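PDB 4GQW: CBS domain-containing protein CBSX1, chloroplastic, which probably binds and regulates thioredoxins in the chloroplast through its pair of CBS domains. Local coordinates for residues A[21-26]-A[44-49]; A[95-100]-A[120-125]; A[115-120]-A[132-137]. All coordinates share one frame; numbering follows the deposited sequence.

Contact 1: residues A[21-26]-A[44-49]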
ATOM      1  N   LYS A  21      11.969  12.519  -9.125  1.00100.05           N
ATOM      2  CA  LYS A  21      13.127  12.481 -10.011  1.00106.43           C
ATOM      3  C   LYS A  21      14.343  11.974  -9.243  1.00102.67           C
ATOM      4  O   LYS A  21      14.333  11.969  -8.019  1.00103.91           O
ATOM      5  CB  LYS A  21      13.375  13.870 -10.597  1.00101.46           C
ATOM      6  CG  LYS A  21      12.107  14.470 -11.173  1.00109.98           C
ATOM      7  CD  LYS A  21      12.358  15.676 -12.054  1.00116.50           C
ATOM      8  CE  LYS A  21      11.035  16.203 -12.579  1.00112.02           C
ATOM      9  NZ  LYS A  21      11.189  17.319 -13.543  1.00114.81           N
ATOM     10  N   PRO A  22      15.390  11.523  -9.953  1.00110.42           N
ATOM     11  CA  PRO A  22      16.583  11.058  -9.235  1.00108.43           C
ATOM     12  C   PRO A  22      17.260  12.184  -8.457  1.00122.03           C
ATOM     13  O   PRO A  22      18.078  11.920  -7.578  1.00121.89           O
ATOM     14  CB  PRO A  22      17.509  10.586 -10.360  1.00111.16           C
ATOM     15  CG  PRO A  22      16.619  10.316 -11.504  1.00114.06           C
ATOM     16  CD  PRO A  22      15.506  11.304 -11.404  1.00107.56           C
ATOM     17  N   THR A  23      16.928  13.426  -8.789  1.00123.04           N
ATOM     18  CA  THR A  23      17.515  14.578  -8.122  1.00120.09           C
ATOM     19  C   THR A  23      16.797  14.834  -6.808  1.00123.32           C
ATOM     20  O   THR A  23      17.297  15.554  -5.944  1.00122.91           O
ATOM     21  CB  THR A  23      17.414  15.832  -9.000  1.00114.76           C
ATOM     22  OG1 THR A  23      16.037  16.206  -9.142  1.00102.00           O
ATOM     23  CG2 THR A  23      18.002  15.555 -10.370  1.00120.23           C
ATOM     24  N   THR A  24      15.616  14.239  -6.670  1.00111.06           N
ATOM     25  CA  THR A  24      14.797  14.409  -5.478  1.00100.80           C
ATOM     26  C   THR A  24      15.522  13.872  -4.251  1.00104.63           C
ATOM     27  O   THR A  24      16.158  12.817  -4.305  1.00104.12           O
ATOM     28  CB  THR A  24      13.439  13.692  -5.632  1.00 99.23           C
ATOM     29  OG1 THR A  24      12.844  14.059  -6.883  1.00 99.92           O
ATOM     30  CG2 THR A  24      12.500  14.061  -4.504  1.00 93.80           C
ATOM     31  N   THR A  25      15.445  14.617  -3.154  1.00111.02           N
ATOM     32  CA  THR A  25      16.054  14.191  -1.901  1.00113.66           C
ATOM     33  C   THR A  25      15.123  13.231  -1.179  1.00105.19           C
ATOM     34  O   THR A  25      13.915  13.235  -1.408  1.00103.92           O
ATOM     35  CB  THR A  25      16.354  15.381  -0.967  1.00109.29           C
ATOM     36  OG1 THR A  25      15.153  15.788  -0.300  1.00117.37           O
ATOM     37  CG2 THR A  25      16.917  16.551  -1.753  1.00115.02           C
ATOM     38  N   VAL A  26      15.696  12.412  -0.304  1.00113.03           N
ATOM     39  CA  VAL A  26      14.932  11.440   0.466  1.00112.61           C
ATOM     40  C   VAL A  26      13.891  12.145   1.321  1.00115.20           C
ATOM     41  O   VAL A  26      12.794  11.633   1.530  1.00121.69           O
ATOM     42  CB  VAL A  26      15.863  10.605   1.366  1.00121.69           C
ATOM     43  CG1 VAL A  26      15.069   9.586   2.166  1.00128.63           C
ATOM     44  CG2 VAL A  26      16.919   9.913   0.521  1.00123.58           C
ATOM     45  N   ILE A  44      11.209   9.281 -12.753  1.00103.09           N
ATOM     46  CA  ILE A  44      11.380   9.722 -14.127  1.00 95.99           C
ATOM     47  C   ILE A  44      12.512  10.727 -14.237  1.00 98.81           C
ATOM     48  O   ILE A  44      12.937  11.314 -13.242  1.00103.23           O
ATOM     49  CB  ILE A  44      10.125  10.432 -14.643  1.00102.72           C
ATOM     50  CG1 ILE A  44       9.854  11.678 -13.795  1.00 95.44           C
ATOM     51  CG2 ILE A  44       8.939   9.491 -14.624  1.00 95.04           C
ATOM     52  CD1 ILE A  44       8.720  12.530 -14.291  1.00 99.04           C
ATOM     53  N   ASP A  45      12.988  10.933 -15.459  1.00 92.02           N
ATOM     54  CA  ASP A  45      13.949  11.991 -15.719  1.00102.02           C
ATOM     55  C   ASP A  45      13.226  13.278 -16.102  1.00105.42           C
ATOM     56  O   ASP A  45      12.031  13.425 -15.849  1.00 91.59           O
ATOM     57  CB  ASP A  45      14.978  11.575 -16.781  1.00106.45           C
ATOM     58  CG  ASP A  45      14.355  11.247 -18.126  1.00109.64           C
ATOM     59  OD1 ASP A  45      15.107  10.812 -19.023  1.00112.87           O
ATOM     60  OD2 ASP A  45      13.131  11.414 -18.302  1.00107.03           O
ATOM     61  N   GLU A  46      13.950  14.211 -16.706  1.00101.12           N
ATOM     62  CA  GLU A  46      13.378  15.507 -17.044  1.00101.22           C
ATOM     63  C   GLU A  46      12.534  15.425 -18.312  1.00112.84           C
ATOM     64  O   GLU A  46      11.675  16.274 -18.559  1.00104.53           O
ATOM     65  CB  GLU A  46      14.485  16.551 -17.198  1.00111.49           C
ATOM     66  CG  GLU A  46      15.482  16.585 -16.043  1.00112.20           C
ATOM     67  CD  GLU A  46      14.845  16.943 -14.718  1.00112.46           C
ATOM     68  OE1 GLU A  46      13.789  17.608 -14.717  1.00117.75           O
ATOM     69  OE2 GLU A  46      15.402  16.558 -13.668  1.00109.20           O
ATOM     70  N   ASP A  47      12.778  14.389 -19.107  1.00122.12           N
ATOM     71  CA  ASP A  47      12.019  14.160 -20.331  1.00126.51           C
ATOM     72  C   ASP A  47      10.851  13.213 -20.071  1.00116.96           C
ATOM     73  O   ASP A  47      10.294  12.630 -21.000  1.00113.36           O
ATOM     74  CB  ASP A  47      12.932  13.603 -21.426  1.00123.71           C
ATOM     75  CG  ASP A  47      14.051  14.559 -21.791  1.00130.31           C
ATOM     76  OD1 ASP A  47      15.204  14.101 -21.940  1.00135.46           O
ATOM     77  OD2 ASP A  47      13.777  15.769 -21.930  1.00130.06           O
ATOM     78  N   TRP A  48      10.494  13.072 -18.796  1.00105.60           N
ATOM     79  CA  TRP A  48       9.372  12.237 -18.364  1.00 97.07           C
ATOM     80  C   TRP A  48       9.481  10.770 -18.767  1.00108.14           C
ATOM     81  O   TRP A  48       8.471  10.085 -18.924  1.00105.58           O
ATOM     82  CB  TRP A  48       8.039  12.821 -18.834  1.00 97.80           C
ATOM     83  CG  TRP A  48       7.366  13.652 -17.797  1.00110.98           C
ATOM     84  CD1 TRP A  48       7.522  14.989 -17.590  1.00119.03           C
ATOM     85  CD2 TRP A  48       6.435  13.196 -16.812  1.00109.15           C
ATOM     86  NE1 TRP A  48       6.741  15.398 -16.537  1.00117.32           N
ATOM     87  CE2 TRP A  48       6.063  14.316 -16.043  1.00112.21           C
ATOM     88  CE3 TRP A  48       5.878  11.953 -16.505  1.00107.70           C
ATOM     89  CZ2 TRP A  48       5.159  14.227 -14.990  1.00113.38           C
ATOM     90  CZ3 TRP A  48       4.982  11.868 -15.462  1.00105.72           C
ATOM     91  CH2 TRP A  48       4.631  12.997 -14.717  1.00106.84           C
ATOM     92  N   LYS A  49      10.707  10.288 -18.922  1.00135.99           N
ATOM     93  CA  LYS A  49      10.928   8.878 -19.206  1.00 93.00           C
ATOM     94  C   LYS A  49      11.238   8.122 -17.919  1.00107.33           C
ATOM     95  O   LYS A  49      12.048   8.568 -17.106  1.00108.16           O
ATOM     96  CB  LYS A  49      12.063   8.709 -20.214  1.00105.35           C
ATOM     97  CG  LYS A  49      11.767   9.319 -21.568  1.00124.59           C
ATOM     98  CD  LYS A  49      12.884   9.047 -22.561  1.00138.27           C
ATOM     99  CE  LYS A  49      12.540   9.615 -23.930  1.00146.27           C
ATOM    100  NZ  LYS A  49      13.627   9.426 -24.926  1.00153.36           N
TER
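The first CBS domain carries this surface contact, in which Lys21 and Pro22, on the loop before helix 26-35, meet Ile44 and Glu46 at the tight turn between strands 40-44 and 50-55. Lys21 leans across to Glu46. Its CG is anti to the carbonyl carbon (chi1 -50°), and the rest of the chain runs extended to NZ. Lys21 NZ makes a salt bridge to Glu46 OE1 at 2.9 Å, meeting the oxygen on its syn side but 34° out of the carboxylate plane. The two side chains cross at about a right angle. Lys21 CD lies 3.6 Å from both Glu46 OE1 and Glu46 OE2. An alanine in place of Lys21 would probably leave the Glu46 carboxylate without its mate and free to turn. Nearer the backbone, Ile44 O is flanked by carbon: Pro22 CD is 3.2 Å away, and Lys21 CA makes a CA-H...O contact to it at 3.4 Å. Each side contains a type I turn. In the turn 21-24, Lys21 O accepts from Thr24 N and from Thr24 OG1 (2.8 Å), both on the same face of its plane. Just past the turn 45-48, Lys49 N donates to Asp45 OD2 at 2.7 Å. Ile44 CD1 sits over the centre of the Trp48 ring. Backbone bonds from Pro22 to Gly88 and from Thr24 to Val87 tie the loop to helix 87-90. From the hairpin turn, the Trp48 backbone bonds to Leu128 of strand 128-133, and its ring makes a cation-pi contact with Lys14.

Contact 2: residues A[95-100]-A[120-125]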
ATOM      1  N   PRO A  95      12.302  -1.015 -13.795  1.00120.67           N
ATOM      2  CA  PRO A  95      11.338  -2.023 -13.354  1.00123.98           C
ATOM      3  C   PRO A  95      10.675  -2.710 -14.540  1.00133.53           C
ATOM      4  O   PRO A  95      10.990  -2.403 -15.688  1.00138.67           O
ATOM      5  CB  PRO A  95      10.298  -1.189 -12.613  1.00121.51           C
ATOM      6  CG  PRO A  95      10.323   0.110 -13.320  1.00125.36           C
ATOM      7  CD  PRO A  95      11.766   0.350 -13.656  1.00124.35           C
ATOM      8  N   LEU A  96       9.759  -3.628 -14.249  1.00151.19           N
ATOM      9  CA  LEU A  96       8.976  -4.302 -15.277  1.00 93.27           C
ATOM     10  C   LEU A  96       7.828  -3.413 -15.721  1.00 85.88           C
ATOM     11  O   LEU A  96       7.152  -2.806 -14.896  1.00 94.14           O
ATOM     12  CB  LEU A  96       8.445  -5.618 -14.736  1.00 87.94           C
ATOM     13  CG  LEU A  96       9.548  -6.405 -14.033  1.00 92.18           C
ATOM     14  CD1 LEU A  96       8.966  -7.637 -13.373  1.00 98.64           C
ATOM     15  CD2 LEU A  96      10.620  -6.780 -15.028  1.00 72.03           C
ATOM     16  N   VAL A  97       7.609  -3.342 -17.030  1.00102.45           N
ATOM     17  CA  VAL A  97       6.766  -2.300 -17.602  1.00 97.17           C
ATOM     18  C   VAL A  97       5.688  -2.847 -18.536  1.00 97.55           C
ATOM     19  O   VAL A  97       5.890  -3.863 -19.203  1.00 86.70           O
ATOM     20  CB  VAL A  97       7.637  -1.286 -18.387  1.00 85.74           C
ATOM     21  CG1 VAL A  97       6.811  -0.112 -18.851  1.00 90.70           C
ATOM     22  CG2 VAL A  97       8.791  -0.794 -17.530  1.00 79.15           C
ATOM     23  N   VAL A  98       4.542  -2.169 -18.569  1.00 98.55           N
ATOM     24  CA  VAL A  98       3.507  -2.440 -19.563  1.00 93.97           C
ATOM     25  C   VAL A  98       3.193  -1.188 -20.390  1.00 97.01           C
ATOM     26  O   VAL A  98       3.646  -0.086 -20.063  1.00102.19           O
ATOM     27  CB  VAL A  98       2.212  -2.947 -18.906  1.00 89.73           C
ATOM     28  CG1 VAL A  98       2.517  -4.102 -17.965  1.00 83.20           C
ATOM     29  CG2 VAL A  98       1.528  -1.824 -18.153  1.00 85.12           C
ATOM     30  N   GLU A  99       2.424  -1.364 -21.462  1.00 94.55           N
ATOM     31  CA  GLU A  99       2.007  -0.247 -22.313  1.00 98.90           C
ATOM     32  C   GLU A  99       0.525   0.064 -22.139  1.00100.42           C
ATOM     33  O   GLU A  99      -0.182  -0.636 -21.421  1.00 98.09           O
ATOM     34  CB  GLU A  99       2.282  -0.553 -23.788  1.00 98.42           C
ATOM     35  CG  GLU A  99       3.588   0.005 -24.317  1.00 93.29           C
ATOM     36  CD  GLU A  99       4.780  -0.821 -23.900  1.00122.51           C
ATOM     37  OE1 GLU A  99       4.586  -2.002 -23.550  1.00131.98           O
ATOM     38  OE2 GLU A  99       5.910  -0.291 -23.925  1.00130.15           O
ATOM     39  N   GLU A 100       0.060   1.121 -22.798  1.00104.97           N
ATOM     40  CA  GLU A 100      -1.352   1.485 -22.763  1.00104.71           C
ATOM     41  C   GLU A 100      -2.191   0.489 -23.556  1.00105.41           C
ATOM     42  O   GLU A 100      -3.274   0.092 -23.125  1.00103.02           O
ATOM     43  CB  GLU A 100      -1.572   2.900 -23.312  1.00 94.32           C
ATOM     44  CG  GLU A 100      -1.119   4.015 -22.387  1.00 98.88           C
ATOM     45  CD  GLU A 100      -1.701   5.364 -22.770  1.00107.56           C
ATOM     46  OE1 GLU A 100      -0.946   6.218 -23.278  1.00113.09           O
ATOM     47  OE2 GLU A 100      -2.913   5.576 -22.552  1.00113.36           O
ATOM     48  N   PRO A 120       4.322   0.013 -13.897  1.00 99.99           N
ATOM     49  CA  PRO A 120       4.392   1.270 -14.647  1.00104.47           C
ATOM     50  C   PRO A 120       3.932   1.116 -16.096  1.00 93.75           C
ATOM     51  O   PRO A 120       4.212   0.104 -16.748  1.00 91.59           O
ATOM     52  CB  PRO A 120       5.881   1.634 -14.584  1.00108.29           C
ATOM     53  CG  PRO A 120       6.573   0.348 -14.309  1.00108.39           C
ATOM     54  CD  PRO A 120       5.647  -0.426 -13.434  1.00103.06           C
ATOM     55  N   VAL A 121       3.222   2.127 -16.585  1.00 87.54           N
ATOM     56  CA  VAL A 121       2.690   2.120 -17.938  1.00 82.16           C
ATOM     57  C   VAL A 121       3.349   3.211 -18.760  1.00 94.77           C
ATOM     58  O   VAL A 121       3.228   4.400 -18.443  1.00 95.32           O
ATOM     59  CB  VAL A 121       1.172   2.362 -17.952  1.00 86.65           C
ATOM     60  CG1 VAL A 121       0.624   2.144 -19.350  1.00 91.32           C
ATOM     61  CG2 VAL A 121       0.484   1.440 -16.967  1.00 78.67           C
ATOM     62  N   VAL A 122       4.043   2.806 -19.818  1.00 92.66           N
ATOM     63  CA  VAL A 122       4.706   3.765 -20.687  1.00 98.42           C
ATOM     64  C   VAL A 122       4.093   3.790 -22.079  1.00106.33           C
ATOM     65  O   VAL A 122       3.182   3.021 -22.386  1.00103.62           O
ATOM     66  CB  VAL A 122       6.213   3.484 -20.806  1.00101.24           C
ATOM     67  CG1 VAL A 122       6.852   3.427 -19.428  1.00 92.19           C
ATOM     68  CG2 VAL A 122       6.453   2.195 -21.571  1.00 90.33           C
ATOM     69  N   ASP A 123       4.594   4.689 -22.919  1.00109.61           N
ATOM     70  CA  ASP A 123       4.128   4.782 -24.294  1.00110.38           C
ATOM     71  C   ASP A 123       5.180   4.282 -25.274  1.00118.44           C
ATOM     72  O   ASP A 123       6.132   3.608 -24.886  1.00122.64           O
ATOM     73  CB  ASP A 123       3.683   6.211 -24.638  1.00114.01           C
ATOM     74  CG  ASP A 123       4.793   7.243 -24.475  1.00116.86           C
ATOM     75  OD1 ASP A 123       5.986   6.876 -24.447  1.00116.62           O
ATOM     76  OD2 ASP A 123       4.461   8.445 -24.393  1.00128.86           O
ATOM     77  N   SER A 124       5.008   4.633 -26.542  1.00122.08           N
ATOM     78  CA  SER A 124       5.875   4.138 -27.602  1.00116.39           C
ATOM     79  C   SER A 124       7.274   4.738 -27.521  1.00116.45           C
ATOM     80  O   SER A 124       8.217   4.209 -28.107  1.00118.03           O
ATOM     81  CB  SER A 124       5.254   4.434 -28.970  1.00113.81           C
ATOM     82  OG  SER A 124       3.986   5.052 -28.830  1.00105.17           O
ATOM     83  N   ASP A 125       7.405   5.835 -26.786  1.00118.02           N
ATOM     84  CA  ASP A 125       8.676   6.542 -26.703  1.00128.87           C
ATOM     85  C   ASP A 125       9.375   6.353 -25.358  1.00132.59           C
ATOM     86  O   ASP A 125      10.424   6.945 -25.106  1.00136.20           O
ATOM     87  CB  ASP A 125       8.475   8.029 -27.005  1.00130.47           C
ATOM     88  CG  ASP A 125       8.150   8.283 -28.463  1.00130.93           C
ATOM     89  OD1 ASP A 125       9.090   8.555 -29.240  1.00130.72           O
ATOM     90  OD2 ASP A 125       6.960   8.205 -28.838  1.00125.89           O
TER
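Pro120, a proline inside a strand, supplies the first acceptor for Val98, whose partner in the parallel pairing is Val121. Pro120 has no N-H to give, yet its carbonyl accepts the bond from Val98 N. That bond, Val98 N to Pro120 O, is 2.9 Å long and almost straight (172°). Val98 O then accepts from Val122 N, also at 2.9 Å. Val98 thus bonds to the residues on either side of its partner Val121, the normal parallel pattern. The CA-H of Val121 also points at Val98 O, with Val121 CA 3.2 Å away. The pairing is short. The two bonds of Val98 are the ones that cross; Glu100 next along bonds to the Gly8 backbone, and Glu99 N donates to Thr102 OG1.

The side chains fill both faces of the sheet. On one, Val98 CG2 meets Val121 CG2 at 3.6 Å, and strand 128-133 adds Ile132 to this buried patch. On the other, Val97 CG1 is anti to the backbone N (chi1 -173°), which sets it against Val122 CG2 at 3.6 Å, the two side chains crossing at about a right angle. Glu99 bends at chi2 and brings OE2 to 3.5 Å from Val122 CG2. The CD and CG side of the Pro120 ring meets the chain at Leu96 and Pro95: its CD is 3.2 Å from Leu96 O, and its CG is 3.9 Å from Pro95 CG. Pro95, Val97 and Pro120 all also touch Leu50 of strand 50-55, so this side joins the second CBS domain to the first. After the strand, Asp123 OD1 accepts from Asp125 N in an Asx turn, and takes Lys127 N as well. Strands 98-99 and 118-122, linked by helix 104-113, make the beta-alpha-beta crossover of a CBS domain.

Contact 3: residues A[115-120]-A[132-137]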
ATOM      1  N   LYS A 115       4.130 -11.102  -6.956  1.00108.01           N
ATOM      2  CA  LYS A 115       4.008 -10.308  -5.744  1.00119.85           C
ATOM      3  C   LYS A 115       3.981  -8.819  -6.071  1.00115.41           C
ATOM      4  O   LYS A 115       3.987  -7.979  -5.173  1.00121.38           O
ATOM      5  CB  LYS A 115       5.161 -10.619  -4.787  1.00136.39           C
ATOM      6  CG  LYS A 115       5.152 -12.044  -4.250  1.00145.15           C
ATOM      7  CD  LYS A 115       6.470 -12.403  -3.572  1.00145.83           C
ATOM      8  CE  LYS A 115       6.418 -13.809  -2.985  1.00139.94           C
ATOM      9  NZ  LYS A 115       7.718 -14.194  -2.373  1.00135.60           N
ATOM     10  N   TYR A 116       3.955  -8.494  -7.359  1.00102.28           N
ATOM     11  CA  TYR A 116       3.889  -7.098  -7.777  1.00105.11           C
ATOM     12  C   TYR A 116       2.466  -6.568  -7.671  1.00104.64           C
ATOM     13  O   TYR A 116       1.525  -7.186  -8.165  1.00103.96           O
ATOM     14  CB  TYR A 116       4.401  -6.923  -9.209  1.00 95.56           C
ATOM     15  CG  TYR A 116       5.832  -7.359  -9.411  1.00102.27           C
ATOM     16  CD1 TYR A 116       6.888  -6.523  -9.084  1.00107.79           C
ATOM     17  CD2 TYR A 116       6.127  -8.607  -9.936  1.00103.86           C
ATOM     18  CE1 TYR A 116       8.198  -6.924  -9.270  1.00105.47           C
ATOM     19  CE2 TYR A 116       7.430  -9.014 -10.125  1.00102.69           C
ATOM     20  CZ  TYR A 116       8.461  -8.171  -9.791  1.00102.46           C
ATOM     21  OH  TYR A 116       9.760  -8.575  -9.978  1.00108.04           O
ATOM     22  N   ARG A 117       2.313  -5.424  -7.016  1.00 96.45           N
ATOM     23  CA  ARG A 117       1.020  -4.759  -6.950  1.00104.38           C
ATOM     24  C   ARG A 117       0.934  -3.626  -7.959  1.00100.38           C
ATOM     25  O   ARG A 117      -0.158  -3.217  -8.343  1.00109.80           O
ATOM     26  CB  ARG A 117       0.761  -4.206  -5.548  1.00124.32           C
ATOM     27  CG  ARG A 117       0.331  -5.244  -4.533  1.00135.91           C
ATOM     28  CD  ARG A 117      -0.212  -4.564  -3.289  1.00142.50           C
ATOM     29  NE  ARG A 117      -0.747  -5.523  -2.332  1.00147.11           N
ATOM     30  CZ  ARG A 117      -0.219  -5.758  -1.136  1.00151.36           C
ATOM     31  NH1 ARG A 117       0.858  -5.093  -0.743  1.00153.45           N
ATOM     32  NH2 ARG A 117      -0.772  -6.652  -0.331  1.00154.04           N
ATOM     33  N   ARG A 118       2.086  -3.112  -8.379  1.00 97.88           N
ATOM     34  CA  ARG A 118       2.114  -1.953  -9.264  1.00 98.36           C
ATOM     35  C   ARG A 118       2.998  -2.169 -10.483  1.00 97.02           C
ATOM     36  O   ARG A 118       4.149  -2.584 -10.365  1.00105.49           O
ATOM     37  CB  ARG A 118       2.602  -0.716  -8.509  1.00 98.89           C
ATOM     38  CG  ARG A 118       1.894  -0.465  -7.190  1.00114.44           C
ATOM     39  CD  ARG A 118       2.344   0.846  -6.574  1.00125.20           C
ATOM     40  NE  ARG A 118       2.975   0.656  -5.270  1.00132.75           N
ATOM     41  CZ  ARG A 118       4.072   1.294  -4.874  1.00135.75           C
ATOM     42  NH1 ARG A 118       4.664   2.160  -5.684  1.00133.12           N
ATOM     43  NH2 ARG A 118       4.580   1.064  -3.672  1.00138.33           N
ATOM     44  N   LEU A 119       2.453  -1.865 -11.654  1.00 88.63           N
ATOM     45  CA  LEU A 119       3.215  -1.913 -12.893  1.00 85.03           C
ATOM     46  C   LEU A 119       3.155  -0.573 -13.610  1.00 87.60           C
ATOM     47  O   LEU A 119       2.076  -0.067 -13.896  1.00 92.63           O
ATOM     48  CB  LEU A 119       2.677  -3.005 -13.817  1.00 89.00           C
ATOM     49  CG  LEU A 119       2.913  -4.460 -13.416  1.00 88.71           C
ATOM     50  CD1 LEU A 119       2.337  -5.377 -14.478  1.00 81.40           C
ATOM     51  CD2 LEU A 119       4.394  -4.717 -13.234  1.00 85.18           C
ATOM     52  N   PRO A 120       4.322   0.013 -13.897  1.00 99.99           N
ATOM     53  CA  PRO A 120       4.392   1.270 -14.647  1.00104.47           C
ATOM     54  C   PRO A 120       3.932   1.116 -16.096  1.00 93.75           C
ATOM     55  O   PRO A 120       4.212   0.104 -16.748  1.00 91.59           O
ATOM     56  CB  PRO A 120       5.881   1.634 -14.584  1.00108.29           C
ATOM     57  CG  PRO A 120       6.573   0.348 -14.309  1.00108.39           C
ATOM     58  CD  PRO A 120       5.647  -0.426 -13.434  1.00103.06           C
ATOM     59  N   ILE A 132      -0.608   0.956 -13.597  1.00 98.64           N
ATOM     60  CA  ILE A 132      -1.677  -0.014 -13.390  1.00 92.01           C
ATOM     61  C   ILE A 132      -1.440  -0.815 -12.111  1.00 97.48           C
ATOM     62  O   ILE A 132      -0.386  -1.426 -11.932  1.00100.02           O
ATOM     63  CB  ILE A 132      -1.842  -0.962 -14.605  1.00 94.73           C
ATOM     64  CG1 ILE A 132      -2.883  -2.046 -14.307  1.00 94.56           C
ATOM     65  CG2 ILE A 132      -0.516  -1.574 -15.020  1.00 85.71           C
ATOM     66  CD1 ILE A 132      -4.297  -1.601 -14.571  1.00 90.32           C
ATOM     67  N   THR A 133      -2.417  -0.796 -11.212  1.00105.65           N
ATOM     68  CA  THR A 133      -2.274  -1.486  -9.936  1.00102.61           C
ATOM     69  C   THR A 133      -3.208  -2.681  -9.823  1.00 95.07           C
ATOM     70  O   THR A 133      -4.078  -2.887 -10.666  1.00 97.01           O
ATOM     71  CB  THR A 133      -2.518  -0.544  -8.739  1.00106.91           C
ATOM     72  OG1 THR A 133      -3.891  -0.134  -8.719  1.00118.29           O
ATOM     73  CG2 THR A 133      -1.627   0.679  -8.834  1.00 98.21           C
ATOM     74  N   ARG A 134      -3.012  -3.468  -8.774  1.00 93.12           N
ATOM     75  CA  ARG A 134      -3.861  -4.615  -8.504  1.00 99.58           C
ATOM     76  C   ARG A 134      -5.281  -4.145  -8.225  1.00103.37           C
ATOM     77  O   ARG A 134      -6.258  -4.769  -8.651  1.00103.30           O
ATOM     78  CB  ARG A 134      -3.318  -5.382  -7.306  1.00 94.43           C
ATOM     79  CG  ARG A 134      -4.044  -6.670  -7.027  1.00 98.65           C
ATOM     80  CD  ARG A 134      -3.316  -7.461  -5.970  1.00107.45           C
ATOM     81  NE  ARG A 134      -2.008  -7.908  -6.438  1.00104.97           N
ATOM     82  CZ  ARG A 134      -1.080  -8.436  -5.651  1.00105.89           C
ATOM     83  NH1 ARG A 134      -1.315  -8.574  -4.354  1.00107.28           N
ATOM     84  NH2 ARG A 134       0.084  -8.822  -6.155  1.00100.12           N
ATOM     85  N   GLY A 135      -5.380  -3.028  -7.511  1.00 91.56           N
ATOM     86  CA  GLY A 135      -6.660  -2.423  -7.208  1.00 94.55           C
ATOM     87  C   GLY A 135      -7.359  -1.961  -8.466  1.00103.37           C
ATOM     88  O   GLY A 135      -8.583  -2.009  -8.551  1.00102.66           O
ATOM     89  N   ASN A 136      -6.579  -1.509  -9.443  1.00107.86           N
ATOM     90  CA  ASN A 136      -7.138  -1.111 -10.729  1.00 99.46           C
ATOM     91  C   ASN A 136      -7.756  -2.304 -11.441  1.00100.27           C
ATOM     92  O   ASN A 136      -8.787  -2.179 -12.098  1.00 98.40           O
ATOM     93  CB  ASN A 136      -6.069  -0.471 -11.616  1.00 85.45           C
ATOM     94  CG  ASN A 136      -5.529   0.812 -11.038  1.00101.21           C
ATOM     95  OD1 ASN A 136      -4.373   1.168 -11.253  1.00104.85           O
ATOM     96  ND2 ASN A 136      -6.369   1.518 -10.291  1.00101.09           N
ATOM     97  N   VAL A 137      -7.121  -3.462 -11.306  1.00 95.95           N
ATOM     98  CA  VAL A 137      -7.621  -4.681 -11.923  1.00100.53           C
ATOM     99  C   VAL A 137      -8.898  -5.132 -11.238  1.00101.36           C
ATOM    100  O   VAL A 137      -9.867  -5.504 -11.902  1.00104.47           O
ATOM    101  CB  VAL A 137      -6.582  -5.813 -11.851  1.00 98.06           C
ATOM    102  CG1 VAL A 137      -7.183  -7.117 -12.343  1.00102.84           C
ATOM    103  CG2 VAL A 137      -5.360  -5.449 -12.671  1.00 97.84           C
TER
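Leu119 and Ile132 form a hydrogen-bonded antiparallel pair: Leu119 N donates to Ile132 O and Ile132 N to Leu119 O, each at 2.9 Å. Leu119 CB packs on Ile132 CG2 at 3.7 Å, on the face covered by helix 104-113. Next to them Arg118 and Thr133 make a non-hydrogen-bonded pair, with Arg118 CG touching Thr133 CG2. Past the strand, Arg134 N bonds to Arg117 O at 2.9 Å, so helix 134-142 starts while still tied to the loop before strand 118-122.

The Arg134 side chain turns back along that loop. It bends at chi3 (-66°), and Arg134 NH2 makes a weak bond to Tyr116 O at 3.0 Å. Arg117 CG lies over one face of the Arg134 guanidinium, 3.7 Å from its CZ. The two guanidinium planes are 60° apart, and Arg117 NE comes within 3.7 Å of Arg134 NH1.

Thr133 fixes the start of the helix as its N-cap: Thr133 OG1 accepts from Asn136 N at 3.1 Å. Arg134 NE also reaches Leu111 O in a weak bond. Asp56 of the second subunit makes a salt bridge to Arg117 NE and a long, weak ion pair with Arg134 NH1. Two like charges thus lie close together at the subunit interface, and the aspartate probably offsets their repulsion.

How the contacts relate
Contacts 2 and 3 lie in the same sheet, both within the second CBS domain range. They share Pro120 and use the two edges of strand 118-122, with centres about 13 Å apart. Val121 CG2 packs on Ile132 N at 3.6 Å and Val98 CG1 on Leu119 CD1 at 3.7 Å, so their cores merge. Contact 1 belongs to the first CBS domain. Its centre is about 17 Å from that of contact 2, yet the two touch where Lys49 CE meets Asp125 O at 3.6 Å. Contacts 1 and 3 lie on opposite sides of the chain's centre, nearest atoms about 8 Å apart. Of the three, contact 3 faces the second subunit.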